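Lytic polysaccharide monooxygenase ([Kitasatospora] papulosa, PDB 6NDQ) is probably a copper-dependent monooxygenase that cleaves the glycosidic bonds of cellulose or a related crystalline polysaccharide by oxidation. Local coordinates at residues A[2-7]-A[179-184]; A[98-103]-A[164-169]. All coordinates share one frame; numbering follows the deposited sequence.

Contact 1: A[2-7]-A[179-184]; sequences GSVVDP and LCSDVN
Two sheets of the family's beta sandwich face each other where Ser3, Val4 and Pro7, at the start of the chain, meet Leu179, Ser181 and Val183. The strands run nearly parallel, with axes 7.4 Å apart, and each belongs to a different sheet, which makes this packing between layers and not strand pairing. The single direct hydrogen bond runs from the side chain of Ser181 to a backbone carbonyl: OG donates to Pro7 O over a short 2.5 Å. The C=O...OG angle is 146°, and the hydroxyl sits 33° out of the carbonyl plane. With OG beside its own backbone N and anti to the carbonyl carbon (chi1 -78°), the hydroxyl reaches across the gap; Ala8 O gives it a second, weak partner. Pro7 follows a cis peptide bond, just past the classic bulge in which Val5 and Asp6 both face Lys101. Its ring covers the far end of the contact, CG lying 3.8 Å from Val183 CG1 and 4.0 Å from Ser181 CB. At the other end Val4 divides its methyls, CG2 resting 3.8 Å from Leu179 CD1 while CG1 comes 3.8 Å from Ser181 OG. The second branch of Leu179, CD2, lies 3.7 Å from Ser3 OG, whose hydroxyl is hydrogen-bonded to Ser9 OG. An alanine in place of Ser181 would probably leave Pro7 O without this donor and the cis-proline turn freer to shift against the facing strand. Apolar contacts on both flanks thus enclose one short polar link, which ties the residue after the first strand to the facing sheet, while Val4 N, buried here, has no hydrogen-bond partner in the model.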
ATOM      1  N   GLY A   2      -6.679  -4.468   8.681  1.00 29.04           N
ATOM      2  CA  GLY A   2      -5.552  -3.589   8.946  1.00 23.88           C
ATOM      3  C   GLY A   2      -4.887  -3.144   7.655  1.00 25.29           C
ATOM      4  O   GLY A   2      -5.477  -3.249   6.576  1.00 24.63           O
ATOM      5  N   SER A   3      -3.648  -2.653   7.784  1.00 20.04           N
ATOM      6  CA  SER A   3      -2.911  -2.086   6.656  1.00 16.94           C
ATOM      7  C   SER A   3      -1.427  -2.045   7.013  1.00 15.63           C
ATOM      8  O   SER A   3      -1.018  -2.432   8.114  1.00 14.68           O
ATOM      9  CB  SER A   3      -3.427  -0.679   6.306  1.00 16.16           C
ATOM     10  OG  SER A   3      -2.882  -0.231   5.066  1.00 16.93           O
ATOM     11  N   VAL A   4      -0.621  -1.608   6.045  1.00 12.85           N
ATOM     12  CA  VAL A   4       0.781  -1.293   6.269  1.00 15.94           C
ATOM     13  C   VAL A   4       0.825   0.121   6.842  1.00 16.11           C
ATOM     14  O   VAL A   4       0.273   1.052   6.241  1.00 17.93           O
ATOM     15  CB  VAL A   4       1.594  -1.384   4.968  1.00 11.09           C
ATOM     16  CG1 VAL A   4       3.031  -0.878   5.223  1.00 15.11           C
ATOM     17  CG2 VAL A   4       1.671  -2.801   4.427  1.00 15.43           C
ATOM     18  N   VAL A   5       1.431   0.268   8.029  1.00 15.49           N
ATOM     19  CA  VAL A   5       1.481   1.558   8.718  1.00 17.69           C
ATOM     20  C   VAL A   5       2.868   2.168   8.629  1.00 17.74           C
ATOM     21  O   VAL A   5       3.023   3.382   8.864  1.00 18.12           O
ATOM     22  CB  VAL A   5       1.057   1.426  10.194  1.00 18.36           C
ATOM     23  CG1 VAL A   5      -0.352   0.842  10.272  1.00 16.75           C
ATOM     24  CG2 VAL A   5       2.058   0.537  10.949  1.00 19.15           C
ATOM     25  N   ASP A   6       3.860   1.393   8.273  1.00 18.09           N
ATOM     26  CA  ASP A   6       5.214   1.897   8.114  1.00 16.53           C
ATOM     27  C   ASP A   6       5.943   1.016   7.108  1.00 17.09           C
ATOM     28  O   ASP A   6       6.201  -0.157   7.401  1.00 17.67           O
ATOM     29  CB  ASP A   6       5.925   1.905   9.467  1.00 18.34           C
ATOM     30  CG  ASP A   6       7.171   2.752   9.457  1.00 27.14           C
ATOM     31  OD1 ASP A   6       7.317   3.574   8.526  1.00 27.83           O
ATOM     32  OD2 ASP A   6       7.997   2.596  10.384  1.00 33.61           O
ATOM     33  N   PRO A   7       6.286   1.522   5.912  1.00 16.64           N
ATOM     34  CA  PRO A   7       5.965   2.857   5.379  1.00 18.56           C
ATOM     35  C   PRO A   7       4.473   2.941   5.117  1.00 16.56           C
ATOM     36  O   PRO A   7       3.969   2.046   4.443  1.00 17.19           O
ATOM     37  CB  PRO A   7       6.767   2.920   4.078  1.00 13.24           C
ATOM     38  CG  PRO A   7       6.948   1.471   3.665  1.00 17.08           C
ATOM     39  CD  PRO A   7       7.081   0.724   4.959  1.00 15.38           C
ATOM     40  N   LEU A 179      -1.678  -3.518  -0.631  1.00 15.01           N
ATOM     41  CA  LEU A 179      -1.337  -2.274   0.069  1.00 14.80           C
ATOM     42  C   LEU A 179      -0.176  -1.568  -0.633  1.00 13.63           C
ATOM     43  O   LEU A 179       0.951  -2.073  -0.637  1.00 14.27           O
ATOM     44  CB  LEU A 179      -1.020  -2.571   1.536  1.00 16.95           C
ATOM     45  CG  LEU A 179      -2.076  -3.522   2.130  1.00 18.01           C
ATOM     46  CD1 LEU A 179      -1.557  -4.356   3.296  1.00 24.11           C
ATOM     47  CD2 LEU A 179      -3.344  -2.763   2.467  1.00 16.88           C
ATOM     48  N   CYS A 180      -0.460  -0.404  -1.242  1.00 14.06           N
ATOM     49  CA  CYS A 180       0.555   0.418  -1.884  1.00 13.96           C
ATOM     50  C   CYS A 180       1.098   1.407  -0.869  1.00 14.05           C
ATOM     51  O   CYS A 180       0.317   2.080  -0.180  1.00 12.71           O
ATOM     52  CB  CYS A 180      -0.014   1.197  -3.074  1.00 13.95           C
ATOM     53  SG  CYS A 180      -0.434   0.165  -4.488  1.00 16.74           S
ATOM     54  N   SER A 181       2.427   1.525  -0.828  1.00 15.38           N
ATOM     55  CA  SER A 181       3.123   2.500  -0.002  1.00 15.57           C
ATOM     56  C   SER A 181       4.107   3.253  -0.880  1.00 15.25           C
ATOM     57  O   SER A 181       4.969   2.633  -1.514  1.00 12.08           O
ATOM     58  CB  SER A 181       3.876   1.799   1.132  1.00 13.38           C
ATOM     59  OG  SER A 181       3.010   1.413   2.173  1.00 13.95           O
ATOM     60  N   ASP A 182       4.009   4.586  -0.893  1.00 16.01           N
ATOM     61  CA  ASP A 182       4.984   5.406  -1.602  1.00 16.50           C
ATOM     62  C   ASP A 182       6.212   5.611  -0.735  1.00 16.98           C
ATOM     63  O   ASP A 182       6.093   5.828   0.466  1.00 14.28           O
ATOM     64  CB  ASP A 182       4.375   6.751  -1.960  1.00 16.67           C
ATOM     65  CG  ASP A 182       3.210   6.591  -2.885  1.00 16.80           C
ATOM     66  OD1 ASP A 182       3.446   6.398  -4.081  1.00 17.21           O
ATOM     67  OD2 ASP A 182       2.077   6.650  -2.387  1.00 14.50           O
ATOM     68  N   VAL A 183       7.389   5.465  -1.337  1.00 16.21           N
ATOM     69  CA  VAL A 183       8.632   5.483  -0.592  1.00 17.96           C
ATOM     70  C   VAL A 183       9.627   6.281  -1.407  1.00 19.43           C
ATOM     71  O   VAL A 183       9.453   6.505  -2.604  1.00 17.30           O
ATOM     72  CB  VAL A 183       9.203   4.074  -0.283  1.00 17.27           C
ATOM     73  CG1 VAL A 183       8.237   3.273   0.591  1.00 17.14           C
ATOM     74  CG2 VAL A 183       9.518   3.324  -1.573  1.00 19.16           C
ATOM     75  N   ASN A 184      10.682   6.704  -0.724  1.00 19.82           N
ATOM     76  CA  ASN A 184      11.804   7.421  -1.313  1.00 21.42           C
ATOM     77  C   ASN A 184      13.060   6.772  -0.743  1.00 20.41           C
ATOM     78  O   ASN A 184      13.319   6.864   0.460  1.00 23.08           O
ATOM     79  CB  ASN A 184      11.721   8.909  -0.979  1.00 21.91           C
ATOM     80  CG  ASN A 184      12.883   9.711  -1.535  1.00 25.06           C
ATOM     81  OD1 ASN A 184      13.256   9.572  -2.694  1.00 26.37           O
ATOM     82  ND2 ASN A 184      13.448  10.572  -0.702  1.00 30.33           N
TER

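Contact 2: A[98-103]-A[164-169]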
ATOM      1  N   PHE A  98      14.996  -2.208   4.760  1.00 19.73           N
ATOM      2  CA  PHE A  98      13.884  -1.586   5.465  1.00 18.54           C
ATOM      3  C   PHE A  98      12.936  -2.671   5.940  1.00 21.60           C
ATOM      4  O   PHE A  98      13.038  -3.828   5.539  1.00 22.36           O
ATOM      5  CB  PHE A  98      13.166  -0.547   4.587  1.00 22.34           C
ATOM      6  CG  PHE A  98      12.499  -1.119   3.348  1.00 18.75           C
ATOM      7  CD1 PHE A  98      13.234  -1.418   2.213  1.00 20.62           C
ATOM      8  CD2 PHE A  98      11.127  -1.292   3.315  1.00 19.58           C
ATOM      9  CE1 PHE A  98      12.605  -1.922   1.066  1.00 19.34           C
ATOM     10  CE2 PHE A  98      10.498  -1.781   2.183  1.00 18.36           C
ATOM     11  CZ  PHE A  98      11.228  -2.096   1.062  1.00 17.37           C
ATOM     12  N   THR A  99      12.038  -2.291   6.843  1.00 20.38           N
ATOM     13  CA  THR A  99      11.071  -3.206   7.429  1.00 21.76           C
ATOM     14  C   THR A  99       9.668  -2.739   7.076  1.00 22.27           C
ATOM     15  O   THR A  99       9.347  -1.557   7.209  1.00 20.98           O
ATOM     16  CB  THR A  99      11.247  -3.297   8.958  1.00 22.60           C
ATOM     17  OG1 THR A  99      12.310  -4.206   9.257  1.00 24.74           O
ATOM     18  CG2 THR A  99       9.976  -3.780   9.630  1.00 23.85           C
ATOM     19  N   VAL A 100       8.831  -3.665   6.632  1.00 19.38           N
ATOM     20  CA  VAL A 100       7.431  -3.350   6.393  1.00 18.53           C
ATOM     21  C   VAL A 100       6.658  -3.794   7.623  1.00 15.92           C
ATOM     22  O   VAL A 100       6.737  -4.962   8.026  1.00 19.04           O
ATOM     23  CB  VAL A 100       6.903  -4.037   5.128  1.00 14.97           C
ATOM     24  CG1 VAL A 100       5.409  -3.855   5.041  1.00 16.74           C
ATOM     25  CG2 VAL A 100       7.584  -3.474   3.878  1.00 14.96           C
ATOM     26  N   LYS A 101       5.920  -2.869   8.216  1.00 15.42           N
ATOM     27  CA  LYS A 101       5.240  -3.081   9.487  1.00 18.98           C
ATOM     28  C   LYS A 101       3.745  -3.002   9.233  1.00 19.41           C
ATOM     29  O   LYS A 101       3.252  -1.972   8.750  1.00 18.90           O
ATOM     30  CB  LYS A 101       5.675  -2.031  10.515  1.00 22.50           C
ATOM     31  CG  LYS A 101       5.195  -2.304  11.921  1.00 25.00           C
ATOM     32  CD  LYS A 101       5.723  -1.224  12.860  1.00 25.24           C
ATOM     33  CE  LYS A 101       4.712  -0.888  13.914  1.00 28.53           C
ATOM     34  NZ  LYS A 101       5.177  -1.330  15.244  1.00 34.69           N
ATOM     35  N   LEU A 102       3.031  -4.097   9.514  1.00 19.78           N
ATOM     36  CA  LEU A 102       1.581  -4.106   9.416  1.00 18.78           C
ATOM     37  C   LEU A 102       0.968  -3.988  10.812  1.00 23.27           C
ATOM     38  O   LEU A 102       1.601  -4.317  11.828  1.00 21.37           O
ATOM     39  CB  LEU A 102       1.067  -5.359   8.694  1.00 19.04           C
ATOM     40  CG  LEU A 102       1.453  -5.390   7.208  1.00 18.59           C
ATOM     41  CD1 LEU A 102       2.739  -6.176   7.022  1.00 19.97           C
ATOM     42  CD2 LEU A 102       0.334  -5.913   6.255  1.00 19.71           C
ATOM     43  N   TYR A 103      -0.243  -3.438  10.851  1.00 17.68           N
ATOM     44  CA  TYR A 103      -1.077  -3.426  12.041  1.00 21.40           C
ATOM     45  C   TYR A 103      -2.357  -4.200  11.750  1.00 24.80           C
ATOM     46  O   TYR A 103      -3.034  -3.933  10.750  1.00 22.93           O
ATOM     47  CB  TYR A 103      -1.394  -1.995  12.487  1.00 20.35           C
ATOM     48  CG  TYR A 103      -2.283  -1.985  13.693  1.00 25.40           C
ATOM     49  CD1 TYR A 103      -1.819  -2.460  14.914  1.00 26.75           C
ATOM     50  CD2 TYR A 103      -3.588  -1.537  13.613  1.00 25.00           C
ATOM     51  CE1 TYR A 103      -2.624  -2.469  16.025  1.00 29.72           C
ATOM     52  CE2 TYR A 103      -4.404  -1.544  14.725  1.00 28.74           C
ATOM     53  CZ  TYR A 103      -3.915  -2.011  15.929  1.00 30.33           C
ATOM     54  OH  TYR A 103      -4.717  -2.024  17.053  1.00 36.65           O
ATOM     55  N   VAL A 164       6.157   0.583  -2.895  1.00 15.93           N
ATOM     56  CA  VAL A 164       6.173  -0.755  -2.304  1.00 14.83           C
ATOM     57  C   VAL A 164       4.756  -1.313  -2.357  1.00 15.22           C
ATOM     58  O   VAL A 164       3.789  -0.638  -1.994  1.00 14.15           O
ATOM     59  CB  VAL A 164       6.690  -0.720  -0.855  1.00 18.61           C
ATOM     60  CG1 VAL A 164       6.540  -2.087  -0.193  1.00 19.59           C
ATOM     61  CG2 VAL A 164       8.128  -0.209  -0.814  1.00 17.61           C
ATOM     62  N   TYR A 165       4.627  -2.546  -2.790  1.00 15.57           N
ATOM     63  CA  TYR A 165       3.329  -3.196  -2.876  1.00 13.70           C
ATOM     64  C   TYR A 165       3.400  -4.400  -1.954  1.00 15.25           C
ATOM     65  O   TYR A 165       4.156  -5.345  -2.224  1.00 16.47           O
ATOM     66  CB  TYR A 165       3.026  -3.615  -4.315  1.00 12.57           C
ATOM     67  CG  TYR A 165       1.600  -3.980  -4.653  1.00 16.23           C
ATOM     68  CD1 TYR A 165       0.538  -3.151  -4.315  1.00 15.83           C
ATOM     69  CD2 TYR A 165       1.325  -5.140  -5.380  1.00 18.60           C
ATOM     70  CE1 TYR A 165      -0.769  -3.490  -4.665  1.00 14.50           C
ATOM     71  CE2 TYR A 165       0.026  -5.477  -5.726  1.00 17.39           C
ATOM     72  CZ  TYR A 165      -1.016  -4.643  -5.367  1.00 17.71           C
ATOM     73  OH  TYR A 165      -2.333  -4.904  -5.694  1.00 12.56           O
ATOM     74  N   THR A 166       2.672  -4.340  -0.852  1.00 14.59           N
ATOM     75  CA  THR A 166       2.631  -5.436   0.108  1.00 14.29           C
ATOM     76  C   THR A 166       1.339  -6.221  -0.073  1.00 15.82           C
ATOM     77  O   THR A 166       0.253  -5.636  -0.106  1.00 17.93           O
ATOM     78  CB  THR A 166       2.737  -4.924   1.547  1.00 16.06           C
ATOM     79  OG1 THR A 166       3.962  -4.167   1.677  1.00 16.46           O
ATOM     80  CG2 THR A 166       2.741  -6.114   2.535  1.00 19.07           C
ATOM     81  N   ILE A 167       1.468  -7.537  -0.211  1.00 15.30           N
ATOM     82  CA  ILE A 167       0.321  -8.433  -0.336  1.00 14.58           C
ATOM     83  C   ILE A 167       0.256  -9.293   0.918  1.00 16.85           C
ATOM     84  O   ILE A 167       1.204 -10.032   1.230  1.00 14.24           O
ATOM     85  CB  ILE A 167       0.404  -9.316  -1.589  1.00 19.73           C
ATOM     86  CG1 ILE A 167       0.457  -8.471  -2.863  1.00 20.86           C
ATOM     87  CG2 ILE A 167      -0.808 -10.222  -1.631  1.00 17.14           C
ATOM     88  CD1 ILE A 167       0.413  -9.281  -4.151  1.00 22.23           C
ATOM     89  N   TRP A 168      -0.879  -9.217   1.613  1.00 17.35           N
ATOM     90  CA  TRP A 168      -1.098  -9.871   2.901  1.00 17.22           C
ATOM     91  C   TRP A 168      -2.193 -10.907   2.708  1.00 21.81           C
ATOM     92  O   TRP A 168      -3.365 -10.554   2.505  1.00 18.66           O
ATOM     93  CB  TRP A 168      -1.485  -8.859   3.977  1.00 19.41           C
ATOM     94  CG  TRP A 168      -2.010  -9.434   5.273  1.00 21.49           C
ATOM     95  CD1 TRP A 168      -1.822 -10.702   5.760  1.00 17.79           C
ATOM     96  CD2 TRP A 168      -2.780  -8.740   6.267  1.00 20.40           C
ATOM     97  NE1 TRP A 168      -2.451 -10.841   6.975  1.00 18.64           N
ATOM     98  CE2 TRP A 168      -3.044  -9.652   7.309  1.00 20.99           C
ATOM     99  CE3 TRP A 168      -3.292  -7.443   6.365  1.00 19.92           C
ATOM    100  CZ2 TRP A 168      -3.780  -9.305   8.438  1.00 21.79           C
ATOM    101  CZ3 TRP A 168      -4.027  -7.100   7.489  1.00 22.57           C
ATOM    102  CH2 TRP A 168      -4.255  -8.023   8.514  1.00 23.24           C
ATOM    103  N   GLN A 169      -1.812 -12.179   2.781  1.00 18.90           N
ATOM    104  CA  GLN A 169      -2.772 -13.276   2.730  1.00 19.18           C
ATOM    105  C   GLN A 169      -3.159 -13.638   4.162  1.00 23.08           C
ATOM    106  O   GLN A 169      -2.363 -14.241   4.896  1.00 23.90           O
ATOM    107  CB  GLN A 169      -2.184 -14.476   1.994  1.00 21.43           C
ATOM    108  CG  GLN A 169      -3.127 -15.656   1.903  1.00 25.32           C
ATOM    109  CD  GLN A 169      -4.383 -15.331   1.122  1.00 26.31           C
ATOM    110  OE1 GLN A 169      -4.324 -14.702   0.062  1.00 32.07           O
ATOM    111  NE2 GLN A 169      -5.527 -15.760   1.640  1.00 31.55           N
TER
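Trp168 and Leu102 meet at one end of this contact, and the indole is held in place by a hydrogen bond from its NE1 to Gly109 O. The indole also stacks on the rings of Tyr177 and Phe113, which should limit its turning. Against this ring system Leu102 sends a single branch: CD2 lies 3.9 Å from Trp168 CE3, and it also comes 4.1 Å from Trp168 CB. The second torsion of the leucine, 94°, lies well off a staggered value, which suggests slight strain. In the middle, Val100 CG1 meets the hydroxyl of Thr166, with OG1 at 3.7 Å. This is a van der Waals touch and not a polar bond. Here the threonine puts its hydroxyl beside its own backbone N, which leaves CG2 anti to that N and 4.4 Å from Leu102 CD2. Phe98 closes the other end, its ring lifted between its backbone N and carbonyl carbon (chi1 64°) to bring its CE2 and CZ equally close to one methyl, Val164 CG2, which is 4.1 Å from CZ. Val115 packs on Val164, and Leu179 on Leu102, which carries the apolar layer beyond the two strands. The strand axes stay 9.9 Å apart and are turned 46° to each other, so the side chains bridge the space without any backbone pairing. The two sheets packed face to face here form the interior of the immunoglobulin-like beta sandwich on which lytic polysaccharide monooxygenases are built.

In the fold
From the N terminus, strand 2-6 waits for nearly the whole chain before strand 175-185 comes to face it, so contact 1 closes a very long loop holding the helices. Contact 2 lies wholly within that loop, closing a shorter, helix-free one between strands 97-104 and 160-170. Each contact joins one strand of either sheet; within the sheets, 2-6 neighbours 97-104 and 160-170 neighbours 175-185. Probable backbone hydrogen bonds link the contacts within each sheet, from Lys101 N to Asp6 O and from Val164 N to Ser181 O. With centres about 7 Å apart, the two contacts form one continuous interior tying the sandwich layers together.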